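Local atomic coordinates of Exo beta-1,2-glucooligosaccharide sophorohydrolase (non-reducing end) (Parabacteroides distasonis ATCC 8503, PDB entry 5Z06), a protein that hydrolyses linear beta-1,2-glucans and beta-1,2-glucooligosaccharides as an exo-acting enzyme, releasing the disaccharide sophorose from the non-reducing end. Residues S85-Q90 with P103-R108; K459-N464 with E494-E499; A502-V507 with A599-P604. One frame throughout, in Å; residues are numbered along the deposited sequence.

Overall arrangement
Read from the N terminus, the chain first builds an all-beta region that also holds a calcium ion, and contact 1 lies there: it closes a loop of only 12 residues between S85-Q90 and P103-R108 and joins two antiparallel sheets. Contacts 2 and 3 come much later, in the glycoamylase-like part. In contact 2, K459-N464 meets the start of helix 495-505, closing a loop of 29 residues; in contact 3 the end of that helix meets A599-P604, closing one of 91. The three follow in series, none crossing or enclosing another. Contacts 2 and 3 touch, W463 O lying 3.3 Å from W504 CZ2, whereas contact 1 is about 41 Å or more from both, centre to centre.

Contact 1 of 3, residues S85-Q90 with P103-R108; sequences STLSMQ and PNIAIR
With chi1 of 176°, I105 sends CG1 away from its own backbone N and carries CD1 out toward L87 and M89, while L87 likewise has CG anti to its N, chi1 171°, with CD2 aimed back at I105. This is the packing of a beta sandwich: strand 86-93 belongs to one antiparallel sheet and strand 104-109 to another, and the two sheets meet through apolar side chains. No hydrogen bond passes between the two segments, and the nearest CA atoms, those of L87 and I107, are 9.4 Å apart, a spacing bridged by side chains alone.

I105 CD1 serves two partners. L87 CD2 meets I105 CD1 tip to tip at 3.8 Å, and the thioether of M89 arrives from the next inward-facing position of the same strand. The terminal methyl of M89 comes close to I105 as well. V158 of strand 155-161 and I137 of strand 132-138 each touch both L87 and I105, so both sheets contribute to this buried interior. At the start of strand 86-93 a classic beta bulge sets S85 and T86 together against L180. The M89 side chain lies about 11 Å from the bound calcium ion. Within the contact, M89 SD is 3.9 Å from I105 CD1, and M89 CE 4.0 Å from the same methyl carbon.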
# COMPACT_ATOMS: atom_id res chain seq x y z
N SER A 85 2.69 -20.22 -20.07
CA SER A 85 2.19 -21.33 -20.87
C SER A 85 1.38 -22.32 -20.06
O SER A 85 0.67 -23.13 -20.64
CB SER A 85 3.35 -22.09 -21.49
OG SER A 85 3.94 -21.34 -22.52
N THR A 86 1.49 -22.27 -18.73
CA THR A 86 0.96 -23.32 -17.88
C THR A 86 0.21 -22.73 -16.69
O THR A 86 0.58 -21.68 -16.17
CB THR A 86 2.07 -24.27 -17.37
OG1 THR A 86 2.86 -23.60 -16.40
CG2 THR A 86 2.99 -24.73 -18.51
N LEU A 87 -0.86 -23.41 -16.28
CA LEU A 87 -1.45 -23.21 -14.98
C LEU A 87 -0.84 -24.25 -14.08
O LEU A 87 -1.15 -25.43 -14.18
CB LEU A 87 -2.96 -23.39 -15.04
CG LEU A 87 -3.70 -23.42 -13.70
CD1 LEU A 87 -3.57 -22.08 -12.99
CD2 LEU A 87 -5.15 -23.76 -13.96
N SER A 88 0.06 -23.81 -13.21
CA SER A 88 0.65 -24.67 -12.21
C SER A 88 -0.10 -24.55 -10.87
O SER A 88 -0.49 -23.46 -10.48
CB SER A 88 2.11 -24.34 -12.04
OG SER A 88 2.63 -24.94 -10.88
N MET A 89 -0.33 -25.68 -10.21
CA MET A 89 -0.84 -25.72 -8.85
C MET A 89 -0.11 -26.78 -8.05
O MET A 89 0.61 -27.62 -8.60
CB MET A 89 -2.31 -26.11 -8.82
CG MET A 89 -3.12 -25.65 -10.01
SD MET A 89 -4.85 -25.95 -9.67
CE MET A 89 -4.92 -27.72 -9.89
N GLN A 90 -0.32 -26.74 -6.75
CA GLN A 90 0.06 -27.81 -5.86
C GLN A 90 -1.27 -28.35 -5.35
O GLN A 90 -2.11 -27.57 -4.89
CB GLN A 90 0.93 -27.28 -4.73
CG GLN A 90 2.31 -26.84 -5.19
CD GLN A 90 3.29 -27.98 -5.39
OE1 GLN A 90 3.00 -29.14 -5.08
NE2 GLN A 90 4.46 -27.65 -5.88
N PRO A 103 -11.99 -32.49 -9.17
CA PRO A 103 -12.76 -31.47 -9.88
C PRO A 103 -12.42 -31.34 -11.36
O PRO A 103 -11.34 -31.73 -11.80
CB PRO A 103 -12.43 -30.19 -9.12
CG PRO A 103 -11.86 -30.63 -7.82
CD PRO A 103 -11.14 -31.88 -8.13
N ASN A 104 -13.37 -30.82 -12.12
CA ASN A 104 -13.07 -30.25 -13.40
C ASN A 104 -12.60 -28.82 -13.17
O ASN A 104 -13.00 -28.16 -12.20
CB ASN A 104 -14.28 -30.27 -14.33
CG ASN A 104 -14.73 -31.68 -14.69
OD1 ASN A 104 -13.97 -32.65 -14.59
ND2 ASN A 104 -15.99 -31.80 -15.10
N ILE A 105 -11.76 -28.35 -14.07
CA ILE A 105 -11.06 -27.10 -13.89
C ILE A 105 -11.06 -26.35 -15.20
O ILE A 105 -10.89 -26.93 -16.26
CB ILE A 105 -9.63 -27.31 -13.35
CG1 ILE A 105 -8.89 -25.98 -13.26
CG2 ILE A 105 -8.83 -28.29 -14.20
CD1 ILE A 105 -7.67 -26.07 -12.35
N ALA A 106 -11.24 -25.04 -15.08
CA ALA A 106 -11.39 -24.13 -16.17
C ALA A 106 -10.83 -22.79 -15.73
O ALA A 106 -10.40 -22.62 -14.58
CB ALA A 106 -12.85 -23.98 -16.56
N ILE A 107 -10.81 -21.85 -16.65
CA ILE A 107 -10.39 -20.50 -16.33
C ILE A 107 -11.58 -19.63 -16.66
O ILE A 107 -12.17 -19.77 -17.73
CB ILE A 107 -9.09 -20.11 -17.04
CG1 ILE A 107 -7.94 -20.89 -16.38
CG2 ILE A 107 -8.84 -18.61 -16.95
CD1 ILE A 107 -6.60 -20.82 -17.08
N ARG A 108 -11.97 -18.78 -15.71
CA ARG A 108 -13.02 -17.84 -15.93
C ARG A 108 -12.39 -16.56 -16.44
O ARG A 108 -11.44 -16.06 -15.83
CB ARG A 108 -13.81 -17.53 -14.66
CG ARG A 108 -15.00 -16.63 -14.95
CD ARG A 108 -15.89 -16.29 -13.75
NE ARG A 108 -15.15 -15.72 -12.64
CZ ARG A 108 -14.62 -14.50 -12.58
NH1 ARG A 108 -14.67 -13.64 -13.60
NH2 ARG A 108 -13.98 -14.14 -11.48

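Contact 2 of 3, residues K459-N464 with E494-E499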
# COMPACT_ATOMS: atom_id res chain seq x y z
N LYS A 459 -9.50 21.84 -11.20
CA LYS A 459 -9.16 22.99 -10.36
C LYS A 459 -8.81 22.50 -8.98
O LYS A 459 -9.39 21.52 -8.52
CB LYS A 459 -10.31 23.95 -10.25
CG LYS A 459 -10.59 24.73 -11.53
CD LYS A 459 -12.03 25.24 -11.53
CE LYS A 459 -12.26 26.37 -12.53
NZ LYS A 459 -12.42 25.87 -13.92
N LEU A 460 -7.86 23.17 -8.33
CA LEU A 460 -7.51 22.84 -6.96
C LEU A 460 -8.43 23.61 -6.05
O LEU A 460 -8.33 24.83 -5.94
CB LEU A 460 -6.04 23.16 -6.65
CG LEU A 460 -4.99 22.12 -7.01
CD1 LEU A 460 -5.40 21.20 -8.13
CD2 LEU A 460 -3.65 22.74 -7.30
N ILE A 461 -9.34 22.88 -5.40
CA ILE A 461 -10.36 23.48 -4.57
C ILE A 461 -10.44 22.72 -3.27
O ILE A 461 -10.73 21.52 -3.27
CB ILE A 461 -11.73 23.42 -5.28
CG1 ILE A 461 -11.64 24.16 -6.64
CG2 ILE A 461 -12.84 24.00 -4.39
CD1 ILE A 461 -12.86 23.97 -7.52
N GLY A 462 -10.18 23.43 -2.18
CA GLY A 462 -10.31 22.89 -0.82
C GLY A 462 -11.75 23.02 -0.33
O GLY A 462 -12.54 23.69 -0.98
N TRP A 463 -12.13 22.42 0.78
CA TRP A 463 -11.29 21.53 1.58
C TRP A 463 -11.03 20.21 0.88
O TRP A 463 -11.95 19.49 0.50
CB TRP A 463 -11.95 21.22 2.90
CG TRP A 463 -11.23 20.20 3.72
CD1 TRP A 463 -11.61 18.90 3.97
CD2 TRP A 463 -9.97 20.37 4.36
NE1 TRP A 463 -10.69 18.28 4.76
CE2 TRP A 463 -9.66 19.15 5.02
CE3 TRP A 463 -9.09 21.44 4.47
CZ2 TRP A 463 -8.51 18.98 5.77
CZ3 TRP A 463 -7.93 21.27 5.23
CH2 TRP A 463 -7.66 20.06 5.87
N ASN A 464 -9.75 19.95 0.66
CA ASN A 464 -9.26 18.65 0.31
C ASN A 464 -7.78 18.58 0.72
O ASN A 464 -7.35 19.31 1.61
CB ASN A 464 -9.55 18.31 -1.17
CG ASN A 464 -8.78 19.15 -2.17
OD1 ASN A 464 -8.05 20.08 -1.82
ND2 ASN A 464 -8.94 18.81 -3.42
N GLU A 494 -16.90 30.68 -5.09
CA GLU A 494 -17.68 30.61 -6.32
C GLU A 494 -18.63 29.44 -6.33
O GLU A 494 -18.37 28.41 -5.70
CB GLU A 494 -16.80 30.48 -7.56
CG GLU A 494 -15.95 31.69 -7.85
CD GLU A 494 -15.20 31.59 -9.16
OE1 GLU A 494 -15.15 30.49 -9.77
OE2 GLU A 494 -14.66 32.63 -9.59
N GLU A 495 -19.72 29.64 -7.06
CA GLU A 495 -20.72 28.62 -7.37
C GLU A 495 -20.09 27.32 -7.85
O GLU A 495 -20.44 26.23 -7.36
CB GLU A 495 -21.75 29.16 -8.41
CG GLU A 495 -21.25 29.41 -9.86
CD GLU A 495 -20.01 30.35 -9.99
OE1 GLU A 495 -20.10 31.54 -9.58
OE2 GLU A 495 -18.95 29.88 -10.50
N TYR A 496 -19.13 27.43 -8.78
CA TYR A 496 -18.48 26.27 -9.35
C TYR A 496 -17.77 25.48 -8.24
O TYR A 496 -17.83 24.25 -8.22
CB TYR A 496 -17.46 26.67 -10.44
CG TYR A 496 -16.74 25.46 -10.98
CD1 TYR A 496 -15.63 24.93 -10.30
CD2 TYR A 496 -17.18 24.81 -12.13
CE1 TYR A 496 -14.99 23.79 -10.75
CE2 TYR A 496 -16.52 23.68 -12.60
CZ TYR A 496 -15.42 23.18 -11.89
OH TYR A 496 -14.75 22.06 -12.31
N ALA A 497 -17.10 26.18 -7.33
CA ALA A 497 -16.32 25.52 -6.26
C ALA A 497 -17.26 24.88 -5.26
O ALA A 497 -16.96 23.82 -4.70
CB ALA A 497 -15.39 26.50 -5.56
N GLN A 498 -18.40 25.53 -5.04
CA GLN A 498 -19.46 24.96 -4.20
C GLN A 498 -19.95 23.65 -4.79
O GLN A 498 -20.02 22.65 -4.09
CB GLN A 498 -20.61 25.95 -4.04
CG GLN A 498 -20.27 27.18 -3.23
CD GLN A 498 -21.36 28.22 -3.26
OE1 GLN A 498 -22.55 27.89 -3.21
NE2 GLN A 498 -20.98 29.49 -3.32
N GLU A 499 -20.26 23.68 -6.08
CA GLU A 499 -20.70 22.48 -6.80
C GLU A 499 -19.64 21.36 -6.80
O GLU A 499 -19.96 20.20 -6.66
CB GLU A 499 -21.09 22.81 -8.24
CG GLU A 499 -22.42 23.56 -8.34
CD GLU A 499 -22.78 23.97 -9.77
OE1 GLU A 499 -21.96 23.84 -10.70
OE2 GLU A 499 -23.91 24.46 -9.97
O HOH W 1 -12.18 21.54 -11.73
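Residues 459-464 run as an irregular loop past the first turn of helix 495-505, and the two backbones come nearest at I461 and A497, whose CA atoms are 6.5 Å apart. E494 occupies the N-cap position, and the first helical bonds, Q498 N to E494 O and E499 N to E495 O, follow at once. The loop bears a cis peptide bond between G462 and W463.

No direct hydrogen bond joins the segments; Y496 carries much of the contact. Its ring stands with CG anti to the backbone N (chi1 177°), which swings it over to the loop, where K459 lies across one face. The aliphatic part of the lysine packs on the ring, K459 CD lying 3.4 Å from Y496 CE1, and the bend at its last torsion brings the ammonium over the same ring in a cation-pi interaction, NZ 4.7 Å from the centroid and 17° off the normal. NZ is also hydrogen-bonded to Y445 OH, so the charge has a second, polar partner.

The hydroxyl end of the ring is tied to the loop through a water that lies 2.7 Å from Y496 OH and accepts a hydrogen bond from K459 N. I461 works from another direction: CD1 sits in the plane of the Y496 ring, at its edge, 3.9 Å from CE1, and CG2 reaches A497 CB at 3.8 Å.

Farther along the loop, W463 packs on helix 556-573 and L460 on helix 392-408, while G462 O accepts a hydrogen bond from R501, a turn farther along helix 495-505, so the loop follows that helix beyond its first turn. It is wedged among several helices of the glycoamylase-like region, consistent with the (alpha/alpha)6 barrel of the six-hairpin glycosidases.

Contact 3 of 3, residues A502-V507 with A599-P604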
# COMPACT_ATOMS: atom_id res chain seq x y z
N ALA A 502 -19.72 19.80 -3.32
CA ALA A 502 -20.91 18.98 -3.15
C ALA A 502 -20.83 17.75 -4.04
O ALA A 502 -21.25 16.68 -3.60
CB ALA A 502 -22.19 19.79 -3.40
N ASP A 503 -20.24 17.86 -5.23
CA ASP A 503 -20.10 16.73 -6.15
C ASP A 503 -19.33 15.55 -5.56
O ASP A 503 -19.75 14.41 -5.72
CB ASP A 503 -19.44 17.13 -7.47
CG ASP A 503 -20.37 17.93 -8.40
OD1 ASP A 503 -21.59 18.10 -8.09
OD2 ASP A 503 -19.88 18.40 -9.46
N TRP A 504 -18.19 15.80 -4.92
CA TRP A 504 -17.46 14.70 -4.33
C TRP A 504 -18.00 14.37 -2.95
O TRP A 504 -18.13 13.21 -2.62
CB TRP A 504 -15.94 14.91 -4.33
CG TRP A 504 -15.34 15.90 -3.35
CD1 TRP A 504 -14.91 17.18 -3.62
CD2 TRP A 504 -15.02 15.66 -1.98
NE1 TRP A 504 -14.35 17.74 -2.51
CE2 TRP A 504 -14.41 16.83 -1.49
CE3 TRP A 504 -15.20 14.57 -1.11
CZ2 TRP A 504 -13.97 16.94 -0.18
CZ3 TRP A 504 -14.77 14.67 0.19
CH2 TRP A 504 -14.18 15.86 0.66
N GLY A 505 -18.35 15.40 -2.18
CA GLY A 505 -18.81 15.25 -0.82
C GLY A 505 -20.15 14.57 -0.72
O GLY A 505 -20.43 13.91 0.28
N ARG A 506 -20.98 14.74 -1.75
CA ARG A 506 -22.37 14.20 -1.77
C ARG A 506 -23.24 14.81 -0.67
O ARG A 506 -24.24 14.24 -0.29
CB ARG A 506 -22.37 12.65 -1.65
CG ARG A 506 -21.32 11.92 -2.48
CD ARG A 506 -21.36 12.31 -3.95
NE ARG A 506 -22.68 12.12 -4.58
CZ ARG A 506 -23.16 12.78 -5.66
NH1 ARG A 506 -22.44 13.73 -6.25
NH2 ARG A 506 -24.37 12.50 -6.14
N VAL A 507 -22.82 15.96 -0.15
CA VAL A 507 -23.55 16.71 0.85
C VAL A 507 -23.31 18.15 0.52
O VAL A 507 -22.41 18.50 -0.27
CB VAL A 507 -23.11 16.43 2.31
CG1 VAL A 507 -23.46 15.00 2.74
CG2 VAL A 507 -21.64 16.73 2.53
N ALA A 599 -12.03 6.18 -1.62
CA ALA A 599 -11.66 7.34 -0.82
C ALA A 599 -12.59 7.36 0.38
O ALA A 599 -13.55 8.09 0.40
CB ALA A 599 -11.75 8.62 -1.66
N GLN A 600 -12.31 6.53 1.39
CA GLN A 600 -13.26 6.34 2.47
C GLN A 600 -13.30 7.52 3.39
O GLN A 600 -12.33 8.28 3.53
CB GLN A 600 -12.95 5.06 3.27
CG GLN A 600 -12.99 3.78 2.47
CD GLN A 600 -14.31 3.58 1.75
OE1 GLN A 600 -14.63 4.31 0.82
NE2 GLN A 600 -15.07 2.57 2.17
N GLU A 601 -14.45 7.68 4.03
CA GLU A 601 -14.71 8.80 4.94
C GLU A 601 -15.56 8.28 6.08
O GLU A 601 -16.21 7.25 5.91
CB GLU A 601 -15.49 9.93 4.24
CG GLU A 601 -15.08 10.27 2.83
CD GLU A 601 -16.04 11.24 2.17
OE1 GLU A 601 -16.86 11.86 2.88
OE2 GLU A 601 -15.94 11.39 0.93
N PRO A 602 -15.64 9.04 7.20
CA PRO A 602 -16.60 8.69 8.25
C PRO A 602 -18.01 9.13 7.85
O PRO A 602 -18.62 10.03 8.46
CB PRO A 602 -16.06 9.44 9.48
CG PRO A 602 -15.39 10.65 8.92
CD PRO A 602 -14.85 10.23 7.57
N MET A 603 -18.51 8.47 6.82
CA MET A 603 -19.84 8.70 6.26
C MET A 603 -20.29 7.35 5.71
O MET A 603 -19.49 6.67 5.05
CB MET A 603 -19.74 9.70 5.10
CG MET A 603 -19.40 11.13 5.52
SD MET A 603 -20.69 11.89 6.52
CE MET A 603 -21.91 12.20 5.23
N PRO A 604 -21.57 6.95 5.95
CA PRO A 604 -22.07 5.63 5.48
C PRO A 604 -21.73 5.28 4.05
O PRO A 604 -21.34 4.15 3.77
CB PRO A 604 -23.58 5.75 5.64
CG PRO A 604 -23.75 6.66 6.83
CD PRO A 604 -22.56 7.60 6.84
O HOH W 2 -18.11 11.39 -0.63
O HOH W 3 -19.28 12.97 2.57
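Both carboxylate oxygens of E601 are reached through water from the end of helix 495-505. One water donates to E601 OE2 and to W504 O, 2.7 Å from each; a second donates to E601 OE1 and to G505 O in the same way. Two consecutive carbonyls at a helix C terminus are thus bridged to one acid group, which no direct hydrogen bond links to that helix segment.

E601 gets there on an extended chain, chi2 172°, so that its carboxylate comes up to the indole of W504. E601 OE2 lies in the plane of the indole, at its edge, 3.6 Å from W504 CZ3, with the ring and carboxylate planes 73° apart. A glycerol, probably from the crystallisation liquor, lies about 4 Å from the W504 side chain.

The helix ends at G505; R506, next in line, takes a positive phi and folds its guanidinium back onto the last turn: R506 NH1 donates to D503 O at 2.8 Å and 165°. Beyond it, V507 CG1 meets M603 CE tip to tip at 4.1 Å.

P602, at the centre of an inverse gamma turn, rests on N567 and Y570 of helix 556-573, and its carbonyl accepts from N530; the loop between strands 597-599 and 610-611 therefore lies between that helix and the C-terminal end of helix 495-505.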